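Local coordinates for 3-isopropylmalate dehydratase small subunit (Campylobacter jejuni, PDB 3Q3W), which forms the small subunit of isopropylmalate isomerase, which interconverts 2-isopropylmalate and 3-isopropylmalate through 2-isopropylmaleate, at residues 21-33 with 39-51. Numbering follows the deposited sequence.
Sequences NIDTDQIIPKQFL and QGFGKHLFHDLRY
I22 and I27 both meet the CE1 corner of the F46 ring, CG2 of I22 at its edge (3.7 Å from CE1 of F46) and I27 beside it through CG1. The branched I27 also sets its CG2 against CD1 of L45, while I28, its CG1 anti to the backbone N (chi1 179°), reaches CB of F41 with CD1. Branched aliphatic chains suit these buried places, since each branch can meet a different neighbour. Further out, F32 and H44 form an offset stack with centroids 3.8 Å apart and planes 5° from parallel. H47 completes the aromatic cluster obliquely, and its CB packs on the ring of P29, which is rigid and apolar enough to wedge there. H44 can stack and still use its ring nitrogen: ND1 is hydrogen-bonded to E56. ND1 of H47 bonds OD1 of D48 (2.7 Å), on the anti side and tilted out of the carboxylate plane, which probably limits rotation of the imidazole.

The backbones are joined by F46 N to I27 O (2.9 Å, 155° at the hydrogen). Beside it, a water donates to the carbonyls of D25 and Q26 and accepts from D48 N, tying the end of helix 24-27 to the start of helix 47-50. This loop-rich contact belongs to the aconitase C-terminal-type domain; L45 rests on helix 90-98, while I22 and F46 touch strand 73-78 of the mixed sheet.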
# COMPACT_ATOMS: atom_id res chain seq x y z
N ASN A 21 7.40 1.79 10.78
CA ASN A 21 8.46 2.54 10.14
C ASN A 21 8.99 1.83 8.88
O ASN A 21 10.20 1.88 8.64
CB ASN A 21 9.61 2.76 11.12
CG ASN A 21 9.14 3.25 12.45
OD1 ASN A 21 8.60 4.35 12.55
ND2 ASN A 21 9.32 2.44 13.49
N ILE A 22 8.12 1.19 8.08
CA ILE A 22 8.56 0.64 6.80
C ILE A 22 9.12 1.83 6.01
O ILE A 22 8.43 2.83 5.79
CB ILE A 22 7.46 -0.15 6.05
CG1 ILE A 22 7.28 -1.52 6.69
CG2 ILE A 22 7.81 -0.36 4.54
CD1 ILE A 22 5.87 -2.08 6.60
N ASP A 23 10.39 1.76 5.68
CA ASP A 23 11.06 2.86 5.04
C ASP A 23 11.25 2.68 3.52
O ASP A 23 11.02 1.60 2.96
CB ASP A 23 12.38 3.16 5.78
CG ASP A 23 13.40 2.07 5.64
OD1 ASP A 23 13.49 1.49 4.54
OD2 ASP A 23 14.16 1.81 6.61
N THR A 24 11.67 3.75 2.87
CA THR A 24 11.69 3.86 1.44
C THR A 24 12.66 2.83 0.89
O THR A 24 12.41 2.28 -0.18
CB THR A 24 11.97 5.34 0.97
OG1 THR A 24 13.10 5.88 1.68
CG2 THR A 24 10.77 6.24 1.23
N ASP A 25 13.72 2.51 1.62
CA ASP A 25 14.63 1.43 1.21
C ASP A 25 14.06 0.02 1.31
O ASP A 25 14.47 -0.88 0.56
CB ASP A 25 15.91 1.42 2.02
CG ASP A 25 16.78 2.60 1.74
OD1 ASP A 25 17.29 2.71 0.59
OD2 ASP A 25 16.96 3.40 2.69
N GLN A 26 13.18 -0.21 2.27
CA GLN A 26 12.47 -1.46 2.33
C GLN A 26 11.49 -1.55 1.19
O GLN A 26 11.32 -2.60 0.62
CB GLN A 26 11.77 -1.62 3.67
CG GLN A 26 12.73 -1.62 4.84
CD GLN A 26 12.01 -1.91 6.13
OE1 GLN A 26 11.67 -1.02 6.89
NE2 GLN A 26 11.73 -3.14 6.34
N ILE A 27 10.83 -0.45 0.88
CA ILE A 27 9.87 -0.43 -0.24
C ILE A 27 10.60 -0.72 -1.57
O ILE A 27 10.17 -1.56 -2.34
CB ILE A 27 9.06 0.90 -0.30
CG1 ILE A 27 8.19 1.05 0.96
CG2 ILE A 27 8.08 0.89 -1.51
CD1 ILE A 27 7.64 2.46 1.19
N ILE A 28 11.72 -0.04 -1.81
CA ILE A 28 12.47 -0.26 -3.04
C ILE A 28 13.88 0.25 -2.84
O ILE A 28 14.08 1.46 -2.61
CB ILE A 28 11.80 0.41 -4.31
CG1 ILE A 28 12.65 0.16 -5.57
CG2 ILE A 28 11.44 1.89 -4.06
CD1 ILE A 28 11.90 0.29 -6.91
N PRO A 29 14.84 -0.66 -2.91
CA PRO A 29 16.21 -0.33 -2.64
C PRO A 29 16.84 0.56 -3.74
O PRO A 29 16.31 0.65 -4.85
CB PRO A 29 16.88 -1.70 -2.60
CG PRO A 29 15.83 -2.64 -2.34
CD PRO A 29 14.64 -2.11 -2.98
N LYS A 30 17.95 1.18 -3.38
CA LYS A 30 18.58 2.23 -4.18
C LYS A 30 19.12 1.75 -5.52
O LYS A 30 19.20 2.53 -6.44
CB LYS A 30 19.74 2.88 -3.41
CG LYS A 30 19.35 3.64 -2.15
CD LYS A 30 20.64 4.01 -1.40
CE LYS A 30 20.44 5.05 -0.28
NZ LYS A 30 19.71 6.26 -0.73
N GLN A 31 19.53 0.49 -5.61
CA GLN A 31 20.01 -0.09 -6.88
C GLN A 31 18.98 -0.16 -8.05
O GLN A 31 19.36 -0.31 -9.21
CB GLN A 31 20.64 -1.49 -6.66
CG GLN A 31 19.74 -2.60 -6.19
CD GLN A 31 19.71 -2.77 -4.67
OE1 GLN A 31 19.82 -1.80 -3.95
NE2 GLN A 31 19.52 -4.00 -4.19
N PHE A 32 17.71 0.04 -7.75
CA PHE A 32 16.65 -0.02 -8.78
C PHE A 32 16.04 1.32 -9.15
O PHE A 32 14.99 1.37 -9.80
CB PHE A 32 15.52 -0.89 -8.25
CG PHE A 32 15.97 -2.29 -7.88
CD1 PHE A 32 16.51 -3.12 -8.83
CD2 PHE A 32 15.90 -2.74 -6.59
CE1 PHE A 32 16.94 -4.43 -8.47
CE2 PHE A 32 16.33 -4.02 -6.24
CZ PHE A 32 16.85 -4.84 -7.17
N LEU A 33 16.60 2.42 -8.69
CA LEU A 33 15.94 3.72 -8.83
C LEU A 33 16.27 4.39 -10.15
O LEU A 33 16.72 5.55 -10.24
CB LEU A 33 16.25 4.62 -7.64
CG LEU A 33 16.02 4.06 -6.25
CD1 LEU A 33 16.38 5.17 -5.26
CD2 LEU A 33 14.54 3.58 -6.11
N GLN A 39 9.70 -1.13 -17.78
CA GLN A 39 9.12 -2.38 -17.24
C GLN A 39 8.41 -2.15 -15.89
O GLN A 39 7.77 -3.04 -15.36
CB GLN A 39 10.24 -3.42 -17.15
CG GLN A 39 11.66 -2.75 -17.13
CD GLN A 39 12.83 -3.70 -17.33
OE1 GLN A 39 13.76 -3.38 -18.10
NE2 GLN A 39 12.81 -4.83 -16.63
N GLY A 40 8.52 -0.96 -15.33
CA GLY A 40 7.98 -0.73 -14.00
C GLY A 40 8.86 -1.33 -12.89
O GLY A 40 9.92 -1.89 -13.13
N PHE A 41 8.39 -1.20 -11.67
CA PHE A 41 9.22 -1.44 -10.54
C PHE A 41 8.61 -2.48 -9.63
O PHE A 41 9.10 -2.71 -8.54
CB PHE A 41 9.48 -0.12 -9.82
CG PHE A 41 10.17 0.92 -10.70
CD1 PHE A 41 11.53 0.92 -10.83
CD2 PHE A 41 9.43 1.83 -11.44
CE1 PHE A 41 12.19 1.84 -11.68
CE2 PHE A 41 10.10 2.74 -12.29
CZ PHE A 41 11.46 2.73 -12.39
N GLY A 42 7.52 -3.11 -10.04
CA GLY A 42 6.81 -3.97 -9.10
C GLY A 42 7.63 -5.15 -8.64
O GLY A 42 7.48 -5.62 -7.53
N LYS A 43 8.46 -5.69 -9.51
CA LYS A 43 9.29 -6.84 -9.14
C LYS A 43 10.26 -6.55 -8.00
O LYS A 43 10.70 -7.48 -7.29
CB LYS A 43 10.03 -7.38 -10.36
CG LYS A 43 10.85 -8.61 -10.14
CD LYS A 43 11.51 -9.11 -11.48
CE LYS A 43 12.24 -10.46 -11.25
NZ LYS A 43 12.55 -11.20 -12.53
N HIS A 44 10.60 -5.28 -7.81
CA HIS A 44 11.54 -4.87 -6.78
C HIS A 44 10.88 -4.45 -5.50
O HIS A 44 11.53 -4.14 -4.55
CB HIS A 44 12.34 -3.71 -7.33
CG HIS A 44 12.89 -3.98 -8.68
ND1 HIS A 44 13.50 -5.17 -9.00
CD2 HIS A 44 12.89 -3.23 -9.80
CE1 HIS A 44 13.88 -5.13 -10.27
NE2 HIS A 44 13.51 -3.97 -10.77
N LEU A 45 9.55 -4.45 -5.45
CA LEU A 45 8.91 -4.02 -4.27
C LEU A 45 9.29 -4.95 -3.13
O LEU A 45 9.22 -6.16 -3.27
CB LEU A 45 7.39 -4.06 -4.48
CG LEU A 45 6.56 -3.71 -3.26
CD1 LEU A 45 6.67 -2.23 -2.92
CD2 LEU A 45 5.10 -4.13 -3.55
N PHE A 46 9.56 -4.34 -1.99
CA PHE A 46 9.91 -5.05 -0.76
C PHE A 46 11.06 -6.03 -0.90
O PHE A 46 11.16 -7.02 -0.17
CB PHE A 46 8.65 -5.70 -0.12
CG PHE A 46 7.67 -4.71 0.39
CD1 PHE A 46 8.05 -3.76 1.31
CD2 PHE A 46 6.34 -4.76 0.00
CE1 PHE A 46 7.11 -2.81 1.81
CE2 PHE A 46 5.42 -3.84 0.49
CZ PHE A 46 5.81 -2.88 1.43
N HIS A 47 11.98 -5.70 -1.79
CA HIS A 47 13.06 -6.61 -2.18
C HIS A 47 13.76 -7.34 -1.04
O HIS A 47 13.91 -8.57 -1.09
CB HIS A 47 14.10 -5.80 -2.96
CG HIS A 47 15.30 -6.58 -3.36
ND1 HIS A 47 16.38 -6.75 -2.52
CD2 HIS A 47 15.59 -7.24 -4.50
CE1 HIS A 47 17.31 -7.44 -3.16
NE2 HIS A 47 16.87 -7.74 -4.36
N ASP A 48 14.19 -6.60 -0.03
CA ASP A 48 15.02 -7.14 1.04
C ASP A 48 14.21 -8.01 2.00
O ASP A 48 14.73 -8.96 2.59
CB ASP A 48 15.69 -6.02 1.81
CG ASP A 48 16.55 -5.14 0.91
OD1 ASP A 48 17.04 -5.60 -0.15
OD2 ASP A 48 16.70 -3.96 1.26
N LEU A 49 12.92 -7.71 2.10
CA LEU A 49 11.98 -8.60 2.83
C LEU A 49 11.48 -9.80 1.98
O LEU A 49 11.05 -10.86 2.52
CB LEU A 49 10.78 -7.76 3.30
CG LEU A 49 11.15 -6.53 4.14
CD1 LEU A 49 9.99 -5.51 4.16
CD2 LEU A 49 11.53 -6.93 5.55
N ARG A 50 11.51 -9.67 0.65
CA ARG A 50 10.75 -10.56 -0.25
C ARG A 50 11.55 -11.68 -0.84
O ARG A 50 11.03 -12.74 -1.05
CB ARG A 50 10.06 -9.72 -1.34
CG ARG A 50 9.42 -10.40 -2.55
CD ARG A 50 8.94 -9.28 -3.45
NE ARG A 50 8.26 -9.75 -4.64
CZ ARG A 50 7.81 -8.97 -5.62
NH1 ARG A 50 7.97 -7.64 -5.54
NH2 ARG A 50 7.17 -9.50 -6.66
N TYR A 51 12.84 -11.48 -1.00
CA TYR A 51 13.72 -12.43 -1.67
C TYR A 51 14.83 -12.85 -0.71
O TYR A 51 15.36 -12.04 0.03
CB TYR A 51 14.37 -11.76 -2.92
CG TYR A 51 13.39 -11.29 -3.95
CD1 TYR A 51 12.60 -12.19 -4.64
CD2 TYR A 51 13.26 -9.94 -4.26
CE1 TYR A 51 11.70 -11.77 -5.56
CE2 TYR A 51 12.34 -9.52 -5.18
CZ TYR A 51 11.57 -10.45 -5.84
OH TYR A 51 10.65 -10.06 -6.81
O HOH W 1 13.77 -3.70 -0.04